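Local coordinates for periplasmic beta-glucosidase (Pseudomonas aeruginosa, PDB 6R5T), which probably hydrolyses terminal, non-reducing beta-D-glucosyl residues, releasing beta-D-glucose, as a periplasmic glycoside hydrolase of family 3, at residues R490-K504 with L515-E528. The protein carries 1 engineered substitution. Numbering follows the deposited sequence. Where two conformers were deposited one is given.
Sequences RTDLRIPASQRRLLK and LVLMNGRPLSLGWE
Ile495 and Leu503 pack on Leu517 and Leu515 inside a beta-alpha-beta unit of the family 3 C-terminal domain, made of strand 472-478, helix 497-508 and strand 513-518. Leu503 and Leu515 meet tip to tip, CD2 to CD2 at 3.5 Å. Ile495 CD1 lies 3.9 Å from Leu517 CD2 and also touches Leu525. The loops before the two helices are joined by one direct hydrogen bond, Ser524 N to Leu493 O (2.8 Å), with the donor well above the carbonyl plane. A water extends this link. It accepts from Ile495 N and donates to Ser524 O and to Glu528 OE2, 2.8 Å away. The bend of Glu528 at chi2 (78°) turns its carboxylate toward this water. At the other end, Arg490 CG and CD lie over one face of the Arg521 guanidinium, with Arg490 CD 3.2 Å from Arg521 NH2. The two guanidinium planes are 74° apart. Both arginines form salt bridges to Glu479, which probably offsets their like charges. Lys504 runs across one face of Trp527, its CE 4.1 Å from the five-membered ring centroid, and NZ makes an off-centre cation-pi contact. Helix 497-508 packs against helix 456-468 through Leu502, while Leu503 and Leu515 both touch Ala475 of strand 472-478. Leu517 and Glu528 rest on strand 534-537.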
ATOM      1  N   ARG A 490       8.607  -3.191   9.846  1.00 12.86           N
ATOM      2  CA  ARG A 490       9.894  -2.635   9.359  1.00 13.73           C
ATOM      3  C   ARG A 490       9.664  -1.678   8.205  1.00 14.73           C
ATOM      4  O   ARG A 490       8.873  -1.959   7.325  1.00 16.11           O
ATOM      5  CB  ARG A 490      10.805  -3.749   8.864  1.00 16.29           C
ATOM      6  CG  ARG A 490      11.546  -4.453   9.967  1.00 18.26           C
ATOM      7  CD  ARG A 490      12.638  -5.413   9.527  1.00 17.88           C
ATOM      8  NE  ARG A 490      13.882  -4.725   9.284  1.00 17.71           N
ATOM      9  CZ  ARG A 490      14.875  -5.204   8.530  1.00 19.15           C
ATOM     10  NH1 ARG A 490      14.796  -6.420   8.014  1.00 19.41           N
ATOM     11  NH2 ARG A 490      15.966  -4.493   8.335  1.00 19.67           N
ATOM     12  N   THR A 491      10.446  -0.601   8.163  1.00 13.40           N
ATOM     13  CA  THR A 491      10.522   0.337   7.034  1.00 13.20           C
ATOM     14  C   THR A 491      11.664  -0.005   6.087  1.00 14.82           C
ATOM     15  O   THR A 491      11.774   0.686   5.096  1.00 15.98           O
ATOM     16  CB  THR A 491      10.709   1.782   7.508  1.00 14.38           C
ATOM     17  OG1 THR A 491      11.964   1.883   8.195  1.00 14.25           O
ATOM     18  CG2 THR A 491       9.591   2.188   8.441  1.00 14.36           C
ATOM     19  N   ASP A 492      12.524  -0.960   6.412  1.00 15.05           N
ATOM     20  CA  ASP A 492      13.726  -1.335   5.636  1.00 15.83           C
ATOM     21  C   ASP A 492      13.646  -2.859   5.544  1.00 15.88           C
ATOM     22  O   ASP A 492      13.454  -3.461   6.590  1.00 17.63           O
ATOM     23  CB  ASP A 492      14.956  -0.835   6.385  1.00 18.34           C
ATOM     24  CG  ASP A 492      16.307  -1.095   5.767  1.00 21.76           C
ATOM     25  OD1 ASP A 492      16.371  -1.770   4.768  1.00 20.54           O
ATOM     26  OD2 ASP A 492      17.332  -0.644   6.370  1.00 28.09           O
ATOM     27  N   LEU A 493      13.784  -3.448   4.380  1.00 11.94           N
ATOM     28  CA  LEU A 493      13.733  -4.922   4.252  1.00 12.65           C
ATOM     29  C   LEU A 493      15.140  -5.503   4.079  1.00 13.43           C
ATOM     30  O   LEU A 493      15.240  -6.719   3.891  1.00 14.30           O
ATOM     31  CB  LEU A 493      12.856  -5.348   3.073  1.00 13.74           C
ATOM     32  CG  LEU A 493      11.402  -4.861   3.161  1.00 15.17           C
ATOM     33  CD1 LEU A 493      10.736  -5.235   1.866  1.00 16.95           C
ATOM     34  CD2 LEU A 493      10.673  -5.472   4.359  1.00 15.47           C
ATOM     35  N   ARG A 494      16.172  -4.698   4.201  1.00 14.70           N
ATOM     36  CA  ARG A 494      17.549  -5.230   4.065  1.00 14.35           C
ATOM     37  C   ARG A 494      17.980  -5.984   5.325  1.00 14.03           C
ATOM     38  O   ARG A 494      17.416  -5.841   6.417  1.00 13.16           O
ATOM     39  CB  ARG A 494      18.527  -4.095   3.782  1.00 15.49           C
ATOM     40  CG  ARG A 494      18.337  -3.467   2.416  1.00 17.33           C
ATOM     41  CD  ARG A 494      19.164  -2.226   2.207  1.00 19.83           C
ATOM     42  NE  ARG A 494      18.818  -1.225   3.195  1.00 21.27           N
ATOM     43  CZ  ARG A 494      19.428  -0.050   3.347  1.00 22.81           C
ATOM     44  NH1 ARG A 494      20.389   0.312   2.519  1.00 22.97           N
ATOM     45  NH2 ARG A 494      19.076   0.756   4.334  1.00 25.29           N
ATOM     46  N   ILE A 495      19.046  -6.745   5.159  1.00 12.86           N
ATOM     47  CA  ILE A 495      19.791  -7.198   6.347  1.00 14.04           C
ATOM     48  C   ILE A 495      20.160  -5.943   7.115  1.00 13.77           C
ATOM     49  O   ILE A 495      20.515  -4.911   6.557  1.00 14.76           O
ATOM     50  CB  ILE A 495      21.003  -8.012   5.871  1.00 13.74           C
ATOM     51  CG1 ILE A 495      20.605  -9.329   5.211  1.00 14.96           C
ATOM     52  CG2 ILE A 495      22.001  -8.228   6.980  1.00 14.52           C
ATOM     53  CD1 ILE A 495      21.737 -10.113   4.564  1.00 14.45           C
ATOM     54  N   PRO A 496      20.147  -5.986   8.464  1.00 13.86           N
ATOM     55  CA  PRO A 496      20.561  -4.812   9.226  1.00 15.34           C
ATOM     56  C   PRO A 496      21.941  -4.272   8.815  1.00 14.32           C
ATOM     57  O   PRO A 496      22.846  -5.043   8.512  1.00 14.50           O
ATOM     58  CB  PRO A 496      20.572  -5.297  10.671  1.00 15.87           C
ATOM     59  CG  PRO A 496      19.508  -6.404  10.654  1.00 15.27           C
ATOM     60  CD  PRO A 496      19.665  -7.085   9.314  1.00 14.79           C
ATOM     61  N   ALA A 497      22.087  -2.952   8.879  1.00 16.60           N
ATOM     62  CA  ALA A 497      23.282  -2.248   8.386  1.00 15.32           C
ATOM     63  C   ALA A 497      24.557  -2.757   9.065  1.00 15.46           C
ATOM     64  O   ALA A 497      25.588  -2.866   8.380  1.00 15.99           O
ATOM     65  CB  ALA A 497      23.137  -0.763   8.585  1.00 16.34           C
ATOM     66  N   SER A 498      24.520  -3.040  10.358  1.00 14.32           N
ATOM     67  CA  SER A 498      25.754  -3.483  11.072  1.00 15.95           C
ATOM     68  C   SER A 498      26.246  -4.769  10.411  1.00 15.25           C
ATOM     69  O   SER A 498      27.486  -5.000  10.278  1.00 15.86           O
ATOM     70  CB  SER A 498      25.557  -3.688  12.531  1.00 16.41           C
ATOM     71  OG  SER A 498      24.483  -4.615  12.746  1.00 17.77           O
ATOM     72  N   GLN A 499      25.309  -5.642  10.044  1.00 14.00           N
ATOM     73  CA  GLN A 499      25.647  -6.924   9.415  1.00 14.12           C
ATOM     74  C   GLN A 499      26.045  -6.737   7.938  1.00 15.11           C
ATOM     75  O   GLN A 499      26.842  -7.535   7.440  1.00 15.38           O
ATOM     76  CB  GLN A 499      24.494  -7.884   9.615  1.00 13.84           C
ATOM     77  CG  GLN A 499      24.243  -8.242  11.073  1.00 14.59           C
ATOM     78  CD  GLN A 499      23.025  -9.127  11.157  1.00 15.97           C
ATOM     79  OE1 GLN A 499      23.084 -10.223  10.593  1.00 14.69           O
ATOM     80  NE2 GLN A 499      21.945  -8.667  11.795  1.00 13.18           N
ATOM     81  N   ARG A 500      25.429  -5.799   7.213  1.00 14.12           N
ATOM     82  CA  ARG A 500      25.832  -5.578   5.791  1.00 15.54           C
ATOM     83  C   ARG A 500      27.249  -5.007   5.760  1.00 16.01           C
ATOM     84  O   ARG A 500      28.009  -5.380   4.855  1.00 16.14           O
ATOM     85  CB  ARG A 500      24.874  -4.633   5.065  1.00 16.98           C
ATOM     86  CG  ARG A 500      23.514  -5.263   4.875  1.00 17.49           C
ATOM     87  CD  ARG A 500      22.554  -4.514   3.954  1.00 18.73           C
ATOM     88  NE  ARG A 500      22.040  -3.396   4.671  1.00 21.35           N
ATOM     89  CZ  ARG A 500      22.461  -2.152   4.534  1.00 23.19           C
ATOM     90  NH1 ARG A 500      23.345  -1.869   3.595  1.00 26.44           N
ATOM     91  NH2 ARG A 500      21.941  -1.199   5.283  1.00 23.57           N
ATOM     92  N   ARG A 501      27.612  -4.196   6.748  1.00 15.66           N
ATOM     93  CA  ARG A 501      29.008  -3.684   6.836  1.00 16.17           C
ATOM     94  C   ARG A 501      29.948  -4.881   7.003  1.00 16.44           C
ATOM     95  O   ARG A 501      31.028  -4.929   6.340  1.00 17.34           O
ATOM     96  CB  ARG A 501      29.095  -2.730   8.022  1.00 18.49           C
ATOM     97  CG  ARG A 501      30.446  -2.047   8.128  1.00 21.34           C
ATOM     98  CD  ARG A 501      30.369  -1.057   9.277  1.00 24.21           C
ATOM     99  NE  ARG A 501      31.670  -0.416   9.433  1.00 30.67           N
ATOM    100  CZ  ARG A 501      32.053   0.259  10.517  1.00 31.53           C
ATOM    101  NH1 ARG A 501      31.270   0.332  11.578  1.00 32.08           N
ATOM    102  NH2 ARG A 501      33.263   0.790  10.552  1.00 33.40           N
ATOM    103  N   LEU A 502      29.599  -5.808   7.877  1.00 15.07           N
ATOM    104  CA  LEU A 502      30.346  -7.079   8.100  1.00 14.12           C
ATOM    105  C   LEU A 502      30.494  -7.840   6.779  1.00 15.51           C
ATOM    106  O   LEU A 502      31.600  -8.294   6.401  1.00 14.43           O
ATOM    107  CB  LEU A 502      29.642  -7.906   9.191  1.00 15.79           C
ATOM    108  CG  LEU A 502      30.132  -9.325   9.401  1.00 15.49           C
ATOM    109  CD1 LEU A 502      31.567  -9.299   9.912  1.00 15.96           C
ATOM    110  CD2 LEU A 502      29.209 -10.047  10.363  1.00 17.11           C
ATOM    111  N   LEU A 503      29.368  -8.040   6.065  1.00 14.17           N
ATOM    112  CA  LEU A 503      29.399  -8.827   4.815  1.00 15.13           C
ATOM    113  C   LEU A 503      30.306  -8.124   3.798  1.00 14.45           C
ATOM    114  O   LEU A 503      31.040  -8.844   3.122  1.00 16.58           O
ATOM    115  CB  LEU A 503      27.983  -8.936   4.240  1.00 14.07           C
ATOM    116  CG  LEU A 503      27.003  -9.810   5.024  1.00 15.93           C
ATOM    117  CD1 LEU A 503      25.699  -9.895   4.247  1.00 16.46           C
ATOM    118  CD2 LEU A 503      27.531 -11.186   5.303  1.00 16.84           C
ATOM    119  N   LYS A 504      30.258  -6.809   3.683  1.00 14.63           N
ATOM    120  CA  LYS A 504      31.086  -6.095   2.672  1.00 16.02           C
ATOM    121  C   LYS A 504      32.561  -6.310   3.030  1.00 17.64           C
ATOM    122  O   LYS A 504      33.402  -6.552   2.134  1.00 17.56           O
ATOM    123  CB  LYS A 504      30.744  -4.621   2.602  1.00 18.88           C
ATOM    124  CG  LYS A 504      29.430  -4.364   1.862  1.00 25.56           C
ATOM    125  CD  LYS A 504      28.936  -2.935   1.866  1.00 33.49           C
ATOM    126  CE  LYS A 504      27.507  -2.892   1.341  1.00 38.90           C
ATOM    127  NZ  LYS A 504      27.086  -1.532   0.934  1.00 43.30           N
ATOM    128  N   LEU A 515      26.299 -17.275   2.575  1.00 14.58           N
ATOM    129  CA  LEU A 515      25.370 -16.616   3.505  1.00 14.94           C
ATOM    130  C   LEU A 515      24.313 -17.597   3.950  1.00 15.44           C
ATOM    131  O   LEU A 515      23.648 -18.227   3.114  1.00 15.78           O
ATOM    132  CB  LEU A 515      24.677 -15.448   2.814  1.00 16.95           C
ATOM    133  CG  LEU A 515      25.499 -14.307   2.311  1.00 19.14           C
ATOM    134  CD1 LEU A 515      24.565 -13.145   2.044  1.00 20.04           C
ATOM    135  CD2 LEU A 515      26.620 -13.940   3.257  1.00 21.92           C
ATOM    136  N   VAL A 516      24.189 -17.729   5.256  1.00 13.33           N
ATOM    137  CA  VAL A 516      23.095 -18.467   5.902  1.00 14.00           C
ATOM    138  C   VAL A 516      22.168 -17.421   6.511  1.00 13.58           C
ATOM    139  O   VAL A 516      22.549 -16.718   7.447  1.00 14.77           O
ATOM    140  CB  VAL A 516      23.607 -19.472   6.957  1.00 15.21           C
ATOM    141  CG1 VAL A 516      22.438 -20.077   7.694  1.00 15.91           C
ATOM    142  CG2 VAL A 516      24.481 -20.538   6.345  1.00 15.61           C
ATOM    143  N   LEU A 517      21.000 -17.239   5.904  1.00 13.31           N
ATOM    144  CA  LEU A 517      20.100 -16.133   6.262  1.00 12.44           C
ATOM    145  C   LEU A 517      19.060 -16.652   7.257  1.00 12.55           C
ATOM    146  O   LEU A 517      18.445 -17.723   7.000  1.00 13.56           O
ATOM    147  CB  LEU A 517      19.345 -15.713   5.007  1.00 13.32           C
ATOM    148  CG  LEU A 517      20.112 -15.070   3.866  1.00 17.01           C
ATOM    149  CD1 LEU A 517      19.085 -14.625   2.812  1.00 17.97           C
ATOM    150  CD2 LEU A 517      20.973 -13.924   4.348  1.00 19.84           C
ATOM    151  N   MET A 518      18.850 -15.912   8.330  1.00 12.68           N
ATOM    152  CA  MET A 518      17.693 -16.128   9.225  1.00 14.28           C
ATOM    153  C   MET A 518      16.852 -14.871   9.105  1.00 14.69           C
ATOM    154  O   MET A 518      17.376 -13.739   9.072  1.00 16.01           O
ATOM    155  CB  MET A 518      18.078 -16.389  10.672  1.00 13.71           C
ATOM    156  CG  MET A 518      18.945 -17.531  10.814  1.00 15.48           C
ATOM    157  SD  MET A 518      18.836 -18.108  12.552  1.00 21.17           S
ATOM    158  CE  MET A 518      20.231 -19.210  12.429  1.00 21.68           C
ATOM    159  N   ASN A 519      15.556 -15.058   9.113  1.00 13.31           N
ATOM    160  CA  ASN A 519      14.646 -13.922   8.905  1.00 13.32           C
ATOM    161  C   ASN A 519      13.216 -14.448   8.939  1.00 13.75           C
ATOM    162  O   ASN A 519      12.983 -15.656   8.671  1.00 13.02           O
ATOM    163  CB  ASN A 519      14.834 -13.253   7.537  1.00 13.90           C
ATOM    164  CG  ASN A 519      14.933 -14.192   6.362  1.00 14.99           C
ATOM    165  OD1 ASN A 519      15.861 -15.038   6.325  1.00 16.44           O
ATOM    166  ND2 ASN A 519      14.043 -14.077   5.388  1.00 13.57           N
ATOM    167  N   GLY A 520      12.275 -13.542   9.217  1.00 15.11           N
ATOM    168  CA  GLY A 520      10.865 -13.936   9.332  1.00 15.33           C
ATOM    169  C   GLY A 520      10.004 -13.312   8.267  1.00 15.66           C
ATOM    170  O   GLY A 520       8.779 -13.420   8.339  1.00 15.76           O
ATOM    171  N   ARG A 521      10.604 -12.685   7.269  1.00 13.72           N
ATOM    172  CA  ARG A 521       9.873 -11.979   6.202  1.00 13.26           C
ATOM    173  C   ARG A 521      10.806 -11.988   4.999  1.00 13.41           C
ATOM    174  O   ARG A 521      12.015 -12.145   5.146  1.00 13.36           O
ATOM    175  CB  ARG A 521       9.593 -10.531   6.574  1.00 13.66           C
ATOM    176  CG  ARG A 521      10.836  -9.726   6.938  1.00 12.73           C
ATOM    177  CD  ARG A 521      10.677  -8.221   6.932  1.00 13.20           C
ATOM    178  NE  ARG A 521       9.632  -7.730   7.831  1.00 13.90           N
ATOM    179  CZ  ARG A 521       9.708  -7.621   9.134  1.00 15.03           C
ATOM    180  NH1 ARG A 521       8.712  -7.100   9.823  1.00 15.24           N
ATOM    181  NH2 ARG A 521      10.781  -8.025   9.784  1.00 15.68           N
ATOM    182  N   PRO A 522      10.278 -11.756   3.807  1.00 12.51           N
ATOM    183  CA  PRO A 522      11.142 -11.447   2.675  1.00 12.82           C
ATOM    184  C   PRO A 522      12.145 -10.325   2.997  1.00 13.42           C
ATOM    185  O   PRO A 522      11.766  -9.351   3.624  1.00 13.29           O
ATOM    186  CB  PRO A 522      10.168 -11.001   1.583  1.00 14.18           C
ATOM    187  CG  PRO A 522       8.890 -11.730   1.961  1.00 14.79           C
ATOM    188  CD  PRO A 522       8.848 -11.657   3.462  1.00 13.71           C
ATOM    189  N   LEU A 523      13.371 -10.467   2.509  1.00 13.57           N
ATOM    190  CA  LEU A 523      14.418  -9.438   2.649  1.00 13.26           C
ATOM    191  C   LEU A 523      14.830  -8.958   1.279  1.00 12.12           C
ATOM    192  O   LEU A 523      14.677  -9.702   0.288  1.00 14.08           O
ATOM    193  CB  LEU A 523      15.679  -9.982   3.332  1.00 14.83           C
ATOM    194  CG  LEU A 523      15.498 -10.549   4.741  1.00 15.99           C
ATOM    195  CD1 LEU A 523      16.811 -11.133   5.261  1.00 16.37           C
ATOM    196  CD2 LEU A 523      14.963  -9.486   5.652  1.00 16.49           C
ATOM    197  N   SER A 524      15.276  -7.707   1.243  1.00 12.82           N
ATOM    198  CA  SER A 524      15.879  -7.091   0.042  0.50 13.83           C
ATOM    199  C   SER A 524      17.366  -7.493  -0.009  1.00 13.01           C
ATOM    200  O   SER A 524      18.118  -7.107   0.929  1.00 14.99           O
ATOM    201  CB  SER A 524      15.684  -5.610   0.061  0.50 17.13           C
ATOM    202  OG  SER A 524      16.290  -5.023   1.162  0.50 21.30           O
ATOM    203  N   LEU A 525      17.745  -8.246  -1.047  1.00 13.04           N
ATOM    204  CA  LEU A 525      19.057  -8.945  -1.057  1.00 13.27           C
ATOM    205  C   LEU A 525      19.844  -8.645  -2.331  1.00 13.23           C
ATOM    206  O   LEU A 525      20.635  -9.496  -2.749  1.00 13.39           O
ATOM    207  CB  LEU A 525      18.780 -10.430  -0.910  1.00 13.23           C
ATOM    208  CG  LEU A 525      18.232 -10.841   0.458  1.00 14.73           C
ATOM    209  CD1 LEU A 525      17.696 -12.250   0.451  1.00 15.45           C
ATOM    210  CD2 LEU A 525      19.316 -10.707   1.546  1.00 15.60           C
ATOM    211  N   GLY A 526      19.676  -7.456  -2.901  1.00 13.15           N
ATOM    212  CA  GLY A 526      20.337  -7.190  -4.197  1.00 13.83           C
ATOM    213  C   GLY A 526      21.854  -7.266  -4.066  1.00 14.51           C
ATOM    214  O   GLY A 526      22.466  -7.862  -4.955  1.00 15.97           O
ATOM    215  N   TRP A 527      22.453  -6.668  -3.032  1.00 14.47           N
ATOM    216  CA  TRP A 527      23.941  -6.693  -2.896  1.00 15.16           C
ATOM    217  C   TRP A 527      24.370  -8.138  -2.704  1.00 14.84           C
ATOM    218  O   TRP A 527      25.372  -8.596  -3.288  1.00 13.76           O
ATOM    219  CB  TRP A 527      24.429  -5.821  -1.739  1.00 16.59           C
ATOM    220  CG  TRP A 527      25.916  -5.848  -1.572  1.00 17.83           C
ATOM    221  CD1 TRP A 527      26.807  -4.934  -2.076  1.00 20.90           C
ATOM    222  CD2 TRP A 527      26.697  -6.805  -0.852  1.00 19.35           C
ATOM    223  NE1 TRP A 527      28.086  -5.278  -1.724  1.00 19.57           N
ATOM    224  CE2 TRP A 527      28.055  -6.445  -1.026  1.00 18.44           C
ATOM    225  CE3 TRP A 527      26.388  -7.953  -0.142  1.00 17.53           C
ATOM    226  CZ2 TRP A 527      29.078  -7.185  -0.442  1.00 19.00           C
ATOM    227  CZ3 TRP A 527      27.401  -8.700   0.404  1.00 20.84           C
ATOM    228  CH2 TRP A 527      28.730  -8.302   0.257  1.00 20.43           C
ATOM    229  N   GLU A 528      23.628  -8.854  -1.874  1.00 12.80           N
ATOM    230  CA  GLU A 528      23.969 -10.261  -1.545  1.00 13.85           C
ATOM    231  C   GLU A 528      23.907 -11.138  -2.802  1.00 14.42           C
ATOM    232  O   GLU A 528      24.802 -11.967  -3.042  1.00 14.33           O
ATOM    233  CB  GLU A 528      23.043 -10.762  -0.433  1.00 14.39           C
ATOM    234  CG  GLU A 528      23.227 -10.032   0.882  1.00 14.27           C
ATOM    235  CD  GLU A 528      22.592  -8.641   1.001  1.00 15.38           C
ATOM    236  OE1 GLU A 528      21.866  -8.165   0.071  1.00 14.31           O
ATOM    237  OE2 GLU A 528      22.853  -7.947   2.019  1.00 16.82           O
TER
HETATM  238  O   HOH W   1      20.298  -6.876   2.570  1.00 16.02           O